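Local coordinates for SH3 domain-containing protein (Dictyostelium discoideum, PDB 4NQI) that remodels membranes through its N-terminal inverse BAR domain, serving osmoregulation, phagocytosis and cytokinesis, and probably binds phosphatidylinositol lipids, at residues L21-N26 / R178-M183; G72-G77 / R221-S226; E89-D94 / S206-S211; T105-A110 / L192-Q197; E112-A117 / R185-T190. All blocks are in the same frame, centred on the assembly; numbering follows the deposited sequence.

Contact 1. Residues L21-N26 / R178-M183; sequences LKTINN and RDVVLM
T23 and I24 meet V180 in a small, buried, apolar contact between helix 15-64 and helix 152-224. The two segments run the same way, their axes 9.4 Å apart at closest approach and inclined by 34°. V180 does most of the work. Its CG2 lies 3.7 Å from T23 CG2 and 3.9 Å from I24 CG1, while its CG1 rests 4.0 Å from T23 CB. I24 comes in almost at right angles to the valine. On T23, a chi1 of -49° sets CG2 anti to the backbone N, where it meets the valine; the same rotation tucks OG1 beside that N, and the hydroxyl bonds to the carbonyl of I19 in its own helix. F121 of helix 72-140 packs on both I24 and V180, and L230 of the second subunit packs on V181. With an alanine in place of V180, the methyls that touch T23 and I24 are gone, and a gap would probably open between the helices beside F121. A core shared by three long helices, with a second copy of the chain packed against it, is the build of the dimeric I-BAR (IRSp53/MIM homology) domain.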
# COMPACT_ATOMS: atom_id res chain seq x y z
N LEU B 21 -33.63 0.20 26.05
CA LEU B 21 -32.64 0.14 27.12
C LEU B 21 -31.34 -0.52 26.66
O LEU B 21 -30.25 -0.07 27.02
CB LEU B 21 -33.21 -0.62 28.32
N LYS B 22 -31.46 -1.58 25.87
CA LYS B 22 -30.29 -2.30 25.37
C LYS B 22 -29.50 -1.46 24.36
O LYS B 22 -28.26 -1.48 24.37
CB LYS B 22 -30.70 -3.63 24.72
CG LYS B 22 -29.50 -4.49 24.34
N THR B 23 -30.21 -0.73 23.51
CA THR B 23 -29.57 0.14 22.52
C THR B 23 -28.89 1.33 23.22
O THR B 23 -27.81 1.77 22.81
CB THR B 23 -30.58 0.67 21.48
OG1 THR B 23 -31.36 -0.43 20.97
CG2 THR B 23 -29.86 1.35 20.33
N ILE B 24 -29.54 1.84 24.26
CA ILE B 24 -28.98 2.93 25.07
C ILE B 24 -27.70 2.47 25.77
O ILE B 24 -26.70 3.19 25.76
CB ILE B 24 -30.01 3.45 26.10
CG1 ILE B 24 -31.10 4.27 25.40
CG2 ILE B 24 -29.33 4.31 27.15
CD1 ILE B 24 -32.28 4.61 26.30
N ASN B 25 -27.73 1.29 26.37
CA ASN B 25 -26.55 0.73 27.02
C ASN B 25 -25.39 0.55 26.04
O ASN B 25 -24.24 0.86 26.36
CB ASN B 25 -26.87 -0.60 27.71
CG ASN B 25 -25.72 -1.11 28.57
OD1 ASN B 25 -25.45 -0.57 29.64
ND2 ASN B 25 -25.06 -2.17 28.11
N ASN B 26 -25.70 0.08 24.83
CA ASN B 26 -24.68 -0.13 23.80
C ASN B 26 -23.95 1.15 23.41
O ASN B 26 -22.73 1.16 23.28
CB ASN B 26 -25.31 -0.77 22.56
CG ASN B 26 -24.28 -1.40 21.64
OD1 ASN B 26 -23.33 -2.04 22.11
ND2 ASN B 26 -24.45 -1.22 20.34
N ARG B 178 -37.60 4.01 18.14
CA ARG B 178 -37.20 4.51 16.83
C ARG B 178 -36.05 5.49 16.98
O ARG B 178 -35.02 5.37 16.30
CB ARG B 178 -38.36 5.24 16.15
CG ARG B 178 -39.38 4.34 15.47
CD ARG B 178 -40.29 5.17 14.57
NE ARG B 178 -41.10 4.33 13.69
CZ ARG B 178 -42.26 3.78 14.05
NH1 ARG B 178 -42.74 3.97 15.26
NH2 ARG B 178 -42.93 3.03 13.18
N ASP B 179 -36.23 6.46 17.86
CA ASP B 179 -35.27 7.54 18.06
C ASP B 179 -33.86 7.03 18.36
O ASP B 179 -32.89 7.54 17.81
CB ASP B 179 -35.74 8.48 19.18
CG ASP B 179 -36.94 9.32 18.77
OD1 ASP B 179 -37.23 9.39 17.56
OD2 ASP B 179 -37.58 9.93 19.66
N VAL B 180 -33.76 6.01 19.21
CA VAL B 180 -32.46 5.49 19.61
C VAL B 180 -31.85 4.51 18.59
O VAL B 180 -30.64 4.53 18.35
CB VAL B 180 -32.49 4.87 21.03
CG1 VAL B 180 -33.32 3.60 21.06
CG2 VAL B 180 -31.09 4.61 21.54
N VAL B 181 -32.69 3.67 17.98
CA VAL B 181 -32.22 2.75 16.94
C VAL B 181 -31.66 3.54 15.76
O VAL B 181 -30.65 3.16 15.16
CB VAL B 181 -33.34 1.79 16.46
CG1 VAL B 181 -32.90 1.00 15.24
CG2 VAL B 181 -33.73 0.84 17.57
N LEU B 182 -32.31 4.66 15.44
CA LEU B 182 -31.85 5.53 14.37
C LEU B 182 -30.62 6.35 14.77
O LEU B 182 -29.82 6.74 13.92
CB LEU B 182 -32.98 6.46 13.89
CG LEU B 182 -34.16 5.76 13.22
CD1 LEU B 182 -35.08 6.76 12.52
CD2 LEU B 182 -33.67 4.71 12.24
N MSE B 183 -30.46 6.60 16.07
CA MSE B 183 -29.25 7.24 16.57
C MSE B 183 -28.04 6.33 16.35
O MSE B 183 -26.93 6.81 16.08
CB MSE B 183 -29.38 7.57 18.06
CG MSE B 183 -30.06 8.90 18.35
SE MSE B 183 -30.23 9.24 20.26
CE MSE B 183 -28.39 8.84 20.78

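Contact 2. Residues G72-G77 / R221-S226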
# COMPACT_ATOMS: atom_id res chain seq x y z
N GLY B 72 23.34 5.91 -20.83
CA GLY B 72 22.74 5.06 -21.85
C GLY B 72 21.29 4.75 -21.57
O GLY B 72 20.65 5.41 -20.75
N ASP B 73 20.76 3.72 -22.24
CA ASP B 73 19.36 3.33 -22.07
C ASP B 73 19.07 2.73 -20.69
O ASP B 73 18.01 2.98 -20.12
CB ASP B 73 18.91 2.38 -23.18
CG ASP B 73 19.97 1.36 -23.53
OD1 ASP B 73 20.90 1.16 -22.73
OD2 ASP B 73 19.86 0.75 -24.62
N PHE B 74 20.01 1.95 -20.16
CA PHE B 74 19.87 1.41 -18.82
C PHE B 74 19.80 2.55 -17.80
O PHE B 74 18.94 2.55 -16.91
CB PHE B 74 21.00 0.43 -18.48
CG PHE B 74 20.74 -0.98 -18.93
CD1 PHE B 74 19.82 -1.79 -18.26
CD2 PHE B 74 21.41 -1.52 -20.02
CE1 PHE B 74 19.58 -3.09 -18.66
CE2 PHE B 74 21.17 -2.82 -20.43
CZ PHE B 74 20.26 -3.60 -19.75
N GLY B 75 20.70 3.52 -17.95
CA GLY B 75 20.67 4.73 -17.14
C GLY B 75 19.32 5.43 -17.20
O GLY B 75 18.83 5.93 -16.19
N GLU B 76 18.72 5.46 -18.39
CA GLU B 76 17.39 6.02 -18.56
C GLU B 76 16.36 5.19 -17.80
O GLU B 76 15.43 5.74 -17.20
CB GLU B 76 17.00 6.09 -20.05
CG GLU B 76 17.67 7.22 -20.83
CD GLU B 76 17.04 7.42 -22.21
OE1 GLU B 76 16.06 6.71 -22.53
OE2 GLU B 76 17.53 8.29 -22.96
N GLY B 77 16.51 3.87 -17.83
CA GLY B 77 15.60 2.98 -17.14
C GLY B 77 15.64 3.15 -15.63
O GLY B 77 14.59 3.18 -14.97
N ARG B 221 11.65 -4.80 -19.86
CA ARG B 221 11.58 -5.97 -20.73
C ARG B 221 12.34 -5.74 -22.03
O ARG B 221 13.08 -6.62 -22.49
CB ARG B 221 10.13 -6.32 -21.05
CG ARG B 221 9.95 -7.71 -21.65
CD ARG B 221 8.62 -7.86 -22.35
NE ARG B 221 7.54 -7.12 -21.70
CZ ARG B 221 6.92 -7.52 -20.60
NH1 ARG B 221 7.28 -8.66 -20.01
NH2 ARG B 221 5.94 -6.79 -20.08
N ASP B 222 12.16 -4.56 -22.63
CA ASP B 222 12.88 -4.20 -23.84
C ASP B 222 14.38 -4.08 -23.55
O ASP B 222 15.21 -4.46 -24.38
CB ASP B 222 12.34 -2.89 -24.41
CG ASP B 222 12.90 -2.57 -25.78
OD1 ASP B 222 12.61 -3.32 -26.73
OD2 ASP B 222 13.63 -1.56 -25.91
N LEU B 223 14.70 -3.55 -22.37
CA LEU B 223 16.09 -3.43 -21.93
C LEU B 223 16.73 -4.80 -21.70
O LEU B 223 17.86 -5.05 -22.14
CB LEU B 223 16.18 -2.60 -20.65
CG LEU B 223 16.28 -1.08 -20.77
CD1 LEU B 223 16.33 -0.43 -19.40
CD2 LEU B 223 17.51 -0.70 -21.58
N ILE B 224 16.01 -5.68 -21.01
CA ILE B 224 16.49 -7.03 -20.71
C ILE B 224 16.70 -7.85 -21.99
O ILE B 224 17.72 -8.53 -22.13
CB ILE B 224 15.50 -7.75 -19.76
CG1 ILE B 224 15.56 -7.13 -18.36
CG2 ILE B 224 15.82 -9.24 -19.68
CD1 ILE B 224 14.37 -7.49 -17.47
N ASN B 225 15.75 -7.77 -22.92
CA ASN B 225 15.85 -8.49 -24.19
C ASN B 225 16.97 -7.98 -25.11
O ASN B 225 17.29 -8.63 -26.11
CB ASN B 225 14.51 -8.46 -24.93
CG ASN B 225 13.43 -9.30 -24.25
OD1 ASN B 225 13.57 -10.52 -24.13
ND2 ASN B 225 12.35 -8.66 -23.84
N SER B 226 17.55 -6.83 -24.77
CA SER B 226 18.60 -6.22 -25.59
C SER B 226 19.97 -6.23 -24.93
O SER B 226 20.86 -5.47 -25.32
CB SER B 226 18.22 -4.78 -25.94
OG SER B 226 17.15 -4.72 -26.88
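L223 reaches from helix 152-224 into the first turn of helix 72-140, where D73, F74 and G77 receive it. Start at its CB, which sits 4.0 Å from F74 CE1. At the branch the two methyls part company. CD1 turns to the backbone of helix 72-140: it is 3.9 Å from F74 CD1, about as far from the carbonyl oxygen of D73, and 4.2 Å from G77 CA. G77 matters for that fit, because a CB modelled on it would come within 2.8 Å of L223 CD1, which is a clash. CD2 lies over the middle of the F74 ring, 4.1 Å from its centroid and only 5° off the ring normal, a clear CH-pi contact, and is also 3.7 Å from D73 CB. The leucine and phenylalanine side chains run antiparallel alongside one another, and F74 CZ lies 3.7 Å from L223 O.

This is the end of the I-BAR helical bundle where helix 72-140 begins and helix 152-224 runs out, and the dimer partner closes over it. R185 of the second subunit forms a salt bridge with the carboxylate of D73, and H188 of that subunit meets the F74 ring edge-to-face. D73 has its CG between the backbone N and the carbonyl carbon (chi1 41°); with that rotation OD1 lies near the N of F74, from which it accepts a weak bond. In the other segment, S226 OG donates to D222 O at 3.2 Å.

Contact 3. Residues E89-D94 / S206-S211; sequences ENRRDD and SADTMS
R91 reaches D208 through a salt bridge whose hydrogen bond is weak, at the surface between helix 72-140 and helix 152-224. NH1 of R91 stands 3.3 Å from OD2 of D208, and the N-H points poorly at the oxygen, at 123°. R91 puts CG anti to its carbonyl carbon and then runs extended from CG to NE, crossing the aspartate at about a right angle. On the way it carries CD to 3.7 Å from D208 OD2, leaving that oxygen beside the aliphatic chain as well as the guanidinium. D208 leaves its helix by the same first rotation. The guanidinium and carboxylate planes end up 70° apart, and the two groups share one nitrogen and one oxygen instead of a paired grip.

R92, the next residue, turns to its own helix. Its CG is anti to the backbone N, and a turn about the CG-CD bond swings the guanidinium back along the helix to E89. There it binds side-on: NE gives to E89 OE1 at 2.8 Å and NH2 to E89 OE2 at 3.0 Å, both nearly straight and within the guanidinium plane. E89 OE2 also bonds to the hydroxyl of Y45 of the second subunit, so this pair faces the dimer interface. An ion pair bridging two antiparallel helices at the surface, beside a carboxylate shared with the second subunit, belongs to the elongated helical bundle of the I-BAR dimer.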
# COMPACT_ATOMS: atom_id res chain seq x y z
N GLU B 89 5.36 6.79 -3.74
CA GLU B 89 5.57 6.88 -2.30
C GLU B 89 5.10 8.22 -1.74
O GLU B 89 4.64 8.30 -0.59
CB GLU B 89 7.03 6.62 -1.92
CG GLU B 89 7.50 5.19 -2.20
CD GLU B 89 6.59 4.13 -1.59
OE1 GLU B 89 6.05 4.35 -0.48
OE2 GLU B 89 6.43 3.06 -2.22
N ASN B 90 5.21 9.28 -2.54
CA ASN B 90 4.65 10.57 -2.18
C ASN B 90 3.13 10.48 -2.05
O ASN B 90 2.54 11.06 -1.14
CB ASN B 90 5.02 11.64 -3.21
CG ASN B 90 6.37 12.29 -2.92
OD1 ASN B 90 6.72 12.55 -1.77
ND2 ASN B 90 7.13 12.56 -3.98
N ARG B 91 2.50 9.73 -2.95
CA ARG B 91 1.05 9.57 -2.94
C ARG B 91 0.57 8.65 -1.83
O ARG B 91 -0.56 8.78 -1.35
CB ARG B 91 0.55 9.08 -4.30
CG ARG B 91 0.88 10.01 -5.46
CD ARG B 91 0.30 9.52 -6.77
NE ARG B 91 1.04 10.04 -7.93
CZ ARG B 91 0.47 10.55 -9.02
NH1 ARG B 91 -0.85 10.61 -9.12
NH2 ARG B 91 1.23 11.00 -10.01
N ARG B 92 1.42 7.72 -1.41
CA ARG B 92 1.08 6.87 -0.26
C ARG B 92 1.02 7.73 0.99
O ARG B 92 0.16 7.53 1.85
CB ARG B 92 2.10 5.75 -0.07
CG ARG B 92 1.70 4.74 1.01
CD ARG B 92 2.86 3.86 1.46
NE ARG B 92 3.57 3.26 0.33
CZ ARG B 92 3.17 2.16 -0.30
NH1 ARG B 92 2.06 1.54 0.08
NH2 ARG B 92 3.88 1.69 -1.32
N ASP B 93 1.93 8.70 1.08
CA ASP B 93 1.94 9.64 2.20
C ASP B 93 0.63 10.43 2.24
O ASP B 93 0.04 10.60 3.31
CB ASP B 93 3.14 10.58 2.09
CG ASP B 93 3.20 11.57 3.23
OD1 ASP B 93 3.43 11.14 4.39
OD2 ASP B 93 3.03 12.78 2.98
N ASP B 94 0.17 10.88 1.08
CA ASP B 94 -1.09 11.61 0.98
C ASP B 94 -2.27 10.73 1.41
O ASP B 94 -3.23 11.22 2.00
CB ASP B 94 -1.31 12.12 -0.45
CG ASP B 94 -0.32 13.21 -0.83
OD1 ASP B 94 0.28 13.82 0.08
OD2 ASP B 94 -0.16 13.46 -2.05
N SER B 206 -3.67 2.45 -5.80
CA SER B 206 -3.53 1.15 -6.45
C SER B 206 -3.62 1.29 -7.97
O SER B 206 -2.87 0.65 -8.71
CB SER B 206 -4.61 0.18 -5.95
OG SER B 206 -4.52 -0.02 -4.56
N ALA B 207 -4.54 2.14 -8.43
CA ALA B 207 -4.72 2.39 -9.86
C ALA B 207 -3.52 3.11 -10.46
O ALA B 207 -3.11 2.82 -11.59
CB ALA B 207 -6.00 3.18 -10.10
N ASP B 208 -2.95 4.06 -9.72
CA ASP B 208 -1.75 4.75 -10.16
C ASP B 208 -0.55 3.80 -10.20
O ASP B 208 0.31 3.91 -11.07
CB ASP B 208 -1.45 5.95 -9.25
CG ASP B 208 -2.51 7.03 -9.33
OD1 ASP B 208 -3.27 7.06 -10.32
OD2 ASP B 208 -2.57 7.86 -8.39
N THR B 209 -0.51 2.88 -9.24
CA THR B 209 0.57 1.90 -9.17
C THR B 209 0.56 0.98 -10.38
O THR B 209 1.61 0.73 -11.00
CB THR B 209 0.47 1.05 -7.89
OG1 THR B 209 0.47 1.91 -6.74
CG2 THR B 209 1.64 0.08 -7.79
N MSE B 210 -0.62 0.47 -10.73
CA MSE B 210 -0.77 -0.41 -11.89
C MSE B 210 -0.37 0.31 -13.18
O MSE B 210 0.35 -0.24 -14.01
CB MSE B 210 -2.20 -0.92 -12.02
CG MSE B 210 -2.67 -1.79 -10.86
SE MSE B 210 -4.52 -2.37 -11.04
CE MSE B 210 -4.33 -3.52 -12.60
N SER B 211 -0.82 1.55 -13.32
CA SER B 211 -0.52 2.35 -14.51
C SER B 211 0.98 2.62 -14.65
O SER B 211 1.53 2.49 -15.74
CB SER B 211 -1.28 3.68 -14.46
OG SER B 211 -0.99 4.48 -15.59

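Contact 4. Residues T105-A110 / L192-Q197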
# COMPACT_ATOMS: atom_id res chain seq x y z
N THR B 105 -9.21 11.95 13.09
CA THR B 105 -9.58 13.16 13.83
C THR B 105 -11.10 13.44 13.84
O THR B 105 -11.66 13.74 14.90
CB THR B 105 -8.79 14.40 13.35
OG1 THR B 105 -7.39 14.09 13.27
CG2 THR B 105 -8.99 15.57 14.30
N PRO B 106 -11.78 13.35 12.68
CA PRO B 106 -13.23 13.61 12.72
C PRO B 106 -14.05 12.57 13.48
O PRO B 106 -15.07 12.93 14.06
CB PRO B 106 -13.62 13.60 11.24
CG PRO B 106 -12.37 13.90 10.50
CD PRO B 106 -11.29 13.23 11.29
N ASN B 107 -13.63 11.30 13.48
CA ASN B 107 -14.39 10.28 14.20
C ASN B 107 -14.09 10.28 15.70
O ASN B 107 -14.94 9.91 16.51
CB ASN B 107 -14.17 8.89 13.60
CG ASN B 107 -15.32 7.94 13.87
OD1 ASN B 107 -15.21 7.02 14.68
ND2 ASN B 107 -16.45 8.17 13.19
N LYS B 108 -12.88 10.69 16.05
CA LYS B 108 -12.50 10.88 17.45
C LYS B 108 -13.44 11.91 18.09
O LYS B 108 -13.95 11.70 19.20
CB LYS B 108 -11.05 11.34 17.54
CG LYS B 108 -10.46 11.35 18.94
CD LYS B 108 -8.95 11.16 18.90
CE LYS B 108 -8.28 12.20 18.01
NZ LYS B 108 -6.82 11.92 17.84
N GLN B 109 -13.67 13.00 17.37
CA GLN B 109 -14.58 14.05 17.82
C GLN B 109 -16.01 13.53 17.88
O GLN B 109 -16.76 13.85 18.81
CB GLN B 109 -14.50 15.25 16.87
CG GLN B 109 -15.44 16.38 17.22
CD GLN B 109 -15.05 17.06 18.52
OE1 GLN B 109 -15.91 17.43 19.32
NE2 GLN B 109 -13.75 17.23 18.73
N ALA B 110 -16.38 12.74 16.88
CA ALA B 110 -17.73 12.19 16.78
C ALA B 110 -18.06 11.22 17.92
O ALA B 110 -19.19 11.19 18.41
CB ALA B 110 -17.93 11.53 15.43
N LEU B 192 -18.66 4.67 8.64
CA LEU B 192 -18.33 4.13 7.33
C LEU B 192 -18.09 5.24 6.31
O LEU B 192 -17.15 5.16 5.50
CB LEU B 192 -19.44 3.19 6.84
CG LEU B 192 -19.60 1.86 7.58
CD1 LEU B 192 -20.80 1.07 7.07
CD2 LEU B 192 -18.33 1.03 7.45
N SER B 193 -18.92 6.28 6.35
CA SER B 193 -18.80 7.41 5.43
C SER B 193 -17.44 8.09 5.54
O SER B 193 -16.88 8.55 4.54
CB SER B 193 -19.92 8.42 5.70
OG SER B 193 -19.89 9.48 4.76
N GLN B 194 -16.91 8.15 6.76
CA GLN B 194 -15.60 8.74 6.99
C GLN B 194 -14.48 7.79 6.58
O GLN B 194 -13.50 8.21 5.97
CB GLN B 194 -15.45 9.16 8.46
CG GLN B 194 -16.29 10.39 8.83
CD GLN B 194 -16.37 10.62 10.33
OE1 GLN B 194 -15.97 9.78 11.13
NE2 GLN B 194 -16.91 11.78 10.71
N PHE B 195 -14.64 6.50 6.90
CA PHE B 195 -13.65 5.50 6.51
C PHE B 195 -13.54 5.39 4.99
O PHE B 195 -12.47 5.10 4.46
CB PHE B 195 -13.97 4.14 7.13
CG PHE B 195 -12.77 3.24 7.30
CD1 PHE B 195 -11.94 3.37 8.40
CD2 PHE B 195 -12.48 2.27 6.35
CE1 PHE B 195 -10.83 2.56 8.56
CE2 PHE B 195 -11.37 1.45 6.50
CZ PHE B 195 -10.55 1.59 7.61
N ASN B 196 -14.65 5.63 4.30
CA ASN B 196 -14.69 5.58 2.83
C ASN B 196 -13.69 6.51 2.15
O ASN B 196 -13.24 6.23 1.03
CB ASN B 196 -16.11 5.89 2.33
CG ASN B 196 -17.07 4.74 2.51
OD1 ASN B 196 -16.66 3.61 2.80
ND2 ASN B 196 -18.35 5.01 2.32
N GLN B 197 -13.36 7.62 2.79
CA GLN B 197 -12.41 8.58 2.23
C GLN B 197 -11.03 7.94 2.06
O GLN B 197 -10.34 8.19 1.08
CB GLN B 197 -12.30 9.82 3.12
CG GLN B 197 -13.64 10.47 3.44
CD GLN B 197 -14.39 10.88 2.19
OE1 GLN B 197 -13.82 11.46 1.27
NE2 GLN B 197 -15.68 10.57 2.15
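N107 and Q194 join helix 72-140 to helix 152-224 amide to amide. The hydrogen bond between them comes first: N107 ND2 gives to Q194 OE1 at 2.7 Å, with an N-H...O angle of 152°. The two amide planes stand 87° apart, and the donor lies 25° out of the carbonyl plane of Q194. Q194 gets there by running extended beyond CG, straight across to the other helix, while N107 swings its CG anti to the backbone N. The same ND2 also bonds to a diethylene glycol molecule, probably from the crystallisation liquor. On the side toward the dimer partner, N196 OD1 hydrogen-bonds to H220 of the second subunit.

Van der Waals contact fills in around the amide pair. OE1 of Q194 sits 3.2 Å from N107 CB, and the other end of that amide lies against P106, the residue before N107, with Q194 NE2 3.8 Å from P106 CB. Q194 also touches F103 of helix 72-140.

The backbone bonds bear on the shape of the helix. P106 has no N-H to give to the preceding turn, and the helix kinks there, whereas residues 192-197 run on without such a break. The result is an antiparallel pairing of helix 72-140, kinked at P106, with helix 152-224, two of the long helices that make up the I-BAR bundle.

Contact 5. Residues E112-A117 / R185-T190; sequences EDDQKA and RRKHAT. With PEG (di(hydroxyethyl)ether), chain F.
The carboxylate of D114 is gripped at both oxygens: K187 NZ binds OD2 at 3.0 Å in a salt bridge, and O4 of a diethylene glycol molecule, probably from the crystallisation liquor, donates to OD1 at 2.7 Å. The ion pair ties helix 72-140 to helix 152-224 on the surface of the three-helix I-BAR bundle. The lysine chain passes beside D114 OD2, its CG 3.3 Å from that oxygen, and the bend at the last torsion (chi4 57°) brings NZ back to the same atom. NZ arrives at the anti lone pair, the one turned away from OD1. K187 has a second partner in F35 of helix 15-64, a cation-pi contact.

At its other end the glycol bonds through O1 to the carbonyl K187 O at 2.6 Å, spanning the two helices beside the ion pair, and the same molecule takes a bond from N107 ND2. A leucine in place of D114 removes both oxygens, and would probably leave the K187 ammonium without its carboxylate mate and the glycol O4 without its acceptor. T190 lines the ligand too, its CB 3.5 Å from C2 of the glycol, while its OG1 donates back to R186 O at 3.0 Å.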
# COMPACT_ATOMS: atom_id res chain seq x y z
N GLU B 112 -16.98 11.37 20.96
CA GLU B 112 -17.27 12.16 22.15
C GLU B 112 -18.59 12.93 22.04
O GLU B 112 -19.35 13.00 23.01
CB GLU B 112 -16.10 13.11 22.45
N ASP B 113 -18.87 13.49 20.87
CA ASP B 113 -20.14 14.15 20.60
C ASP B 113 -21.33 13.20 20.79
O ASP B 113 -22.33 13.57 21.40
CB ASP B 113 -20.15 14.72 19.17
CG ASP B 113 -19.24 15.94 19.02
OD1 ASP B 113 -18.47 16.24 19.96
OD2 ASP B 113 -19.29 16.59 17.95
N ASP B 114 -21.20 11.98 20.27
CA ASP B 114 -22.24 10.96 20.41
C ASP B 114 -22.43 10.54 21.86
O ASP B 114 -23.55 10.30 22.31
CB ASP B 114 -21.89 9.72 19.58
CG ASP B 114 -22.03 9.95 18.10
OD1 ASP B 114 -22.60 10.99 17.70
OD2 ASP B 114 -21.58 9.08 17.33
N GLN B 115 -21.32 10.44 22.58
CA GLN B 115 -21.32 10.03 23.98
C GLN B 115 -22.12 11.02 24.83
O GLN B 115 -22.77 10.64 25.81
CB GLN B 115 -19.88 9.91 24.49
CG GLN B 115 -19.63 8.76 25.45
CD GLN B 115 -18.15 8.54 25.72
OE1 GLN B 115 -17.30 9.20 25.13
NE2 GLN B 115 -17.84 7.60 26.61
N LYS B 116 -22.07 12.29 24.44
CA LYS B 116 -22.83 13.33 25.12
C LYS B 116 -24.30 13.33 24.68
O LYS B 116 -25.20 13.60 25.47
CB LYS B 116 -22.21 14.70 24.87
N ALA B 117 -24.52 13.01 23.40
CA ALA B 117 -25.87 12.96 22.85
C ALA B 117 -26.72 11.85 23.47
O ALA B 117 -27.92 12.05 23.71
CB ALA B 117 -25.81 12.80 21.34
N ARG B 185 -27.82 3.81 13.97
CA ARG B 185 -27.58 3.65 12.53
C ARG B 185 -26.88 4.88 11.96
O ARG B 185 -26.06 4.77 11.04
CB ARG B 185 -28.90 3.41 11.78
CG ARG B 185 -29.62 2.12 12.17
CD ARG B 185 -30.83 1.85 11.26
NE ARG B 185 -30.44 1.67 9.87
CZ ARG B 185 -30.06 0.50 9.35
NH1 ARG B 185 -30.02 -0.58 10.11
NH2 ARG B 185 -29.72 0.42 8.07
N ARG B 186 -27.21 6.06 12.49
CA ARG B 186 -26.59 7.29 12.03
C ARG B 186 -25.14 7.40 12.51
O ARG B 186 -24.30 7.99 11.84
CB ARG B 186 -27.40 8.51 12.48
CG ARG B 186 -28.71 8.69 11.72
N LYS B 187 -24.85 6.82 13.67
CA LYS B 187 -23.48 6.75 14.17
C LYS B 187 -22.63 5.83 13.29
O LYS B 187 -21.51 6.18 12.92
CB LYS B 187 -23.43 6.25 15.62
CG LYS B 187 -22.00 6.08 16.14
CD LYS B 187 -21.94 5.50 17.55
CE LYS B 187 -20.50 5.39 18.03
NZ LYS B 187 -19.80 6.70 18.01
N HIS B 188 -23.18 4.67 12.95
CA HIS B 188 -22.46 3.68 12.16
C HIS B 188 -22.25 4.15 10.72
O HIS B 188 -21.19 3.92 10.13
CB HIS B 188 -23.20 2.34 12.18
CG HIS B 188 -23.19 1.67 13.52
ND1 HIS B 188 -24.12 0.72 13.88
CD2 HIS B 188 -22.35 1.79 14.57
CE1 HIS B 188 -23.86 0.29 15.10
NE2 HIS B 188 -22.79 0.93 15.55
N ALA B 189 -23.27 4.79 10.15
CA ALA B 189 -23.18 5.30 8.78
C ALA B 189 -22.11 6.39 8.65
O ALA B 189 -21.39 6.44 7.65
CB ALA B 189 -24.54 5.82 8.33
N THR B 190 -22.03 7.27 9.64
CA THR B 190 -21.01 8.31 9.68
C THR B 190 -19.62 7.69 9.78
O THR B 190 -18.67 8.17 9.17
CB THR B 190 -21.24 9.27 10.86
OG1 THR B 190 -22.44 10.02 10.66
CG2 THR B 190 -20.08 10.24 11.01
C1 PEG F . -19.81 8.58 14.64
O1 PEG F . -19.46 7.53 13.81
C2 PEG F . -21.07 9.33 14.33
O2 PEG F . -21.21 10.63 14.79
C3 PEG F . -22.20 11.42 14.25
C4 PEG F . -23.59 10.90 14.27
O4 PEG F . -24.04 10.34 15.46

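Helix 15-64 makes contact 1 near its start, pairing with helix 152-224 and closing a loop that spans helix 72-140. Helix 72-140 then meets helix 152-224 four times, in the order contact 2, 3, 4 and 5 along its length. Since these two helices run antiparallel, the partners are met in reverse, and each contact nests in the loop of the one before, with contact 5 innermost. Contact 1 crosses all four. Contacts 1 and 2 lie on opposite sides of the chain's centre, their own centres 64 Å apart; contacts 4 and 5 adjoin in sequence, as do 5 and 1. Together they tie all three long helices into one rod, which the second subunit touches at every contact.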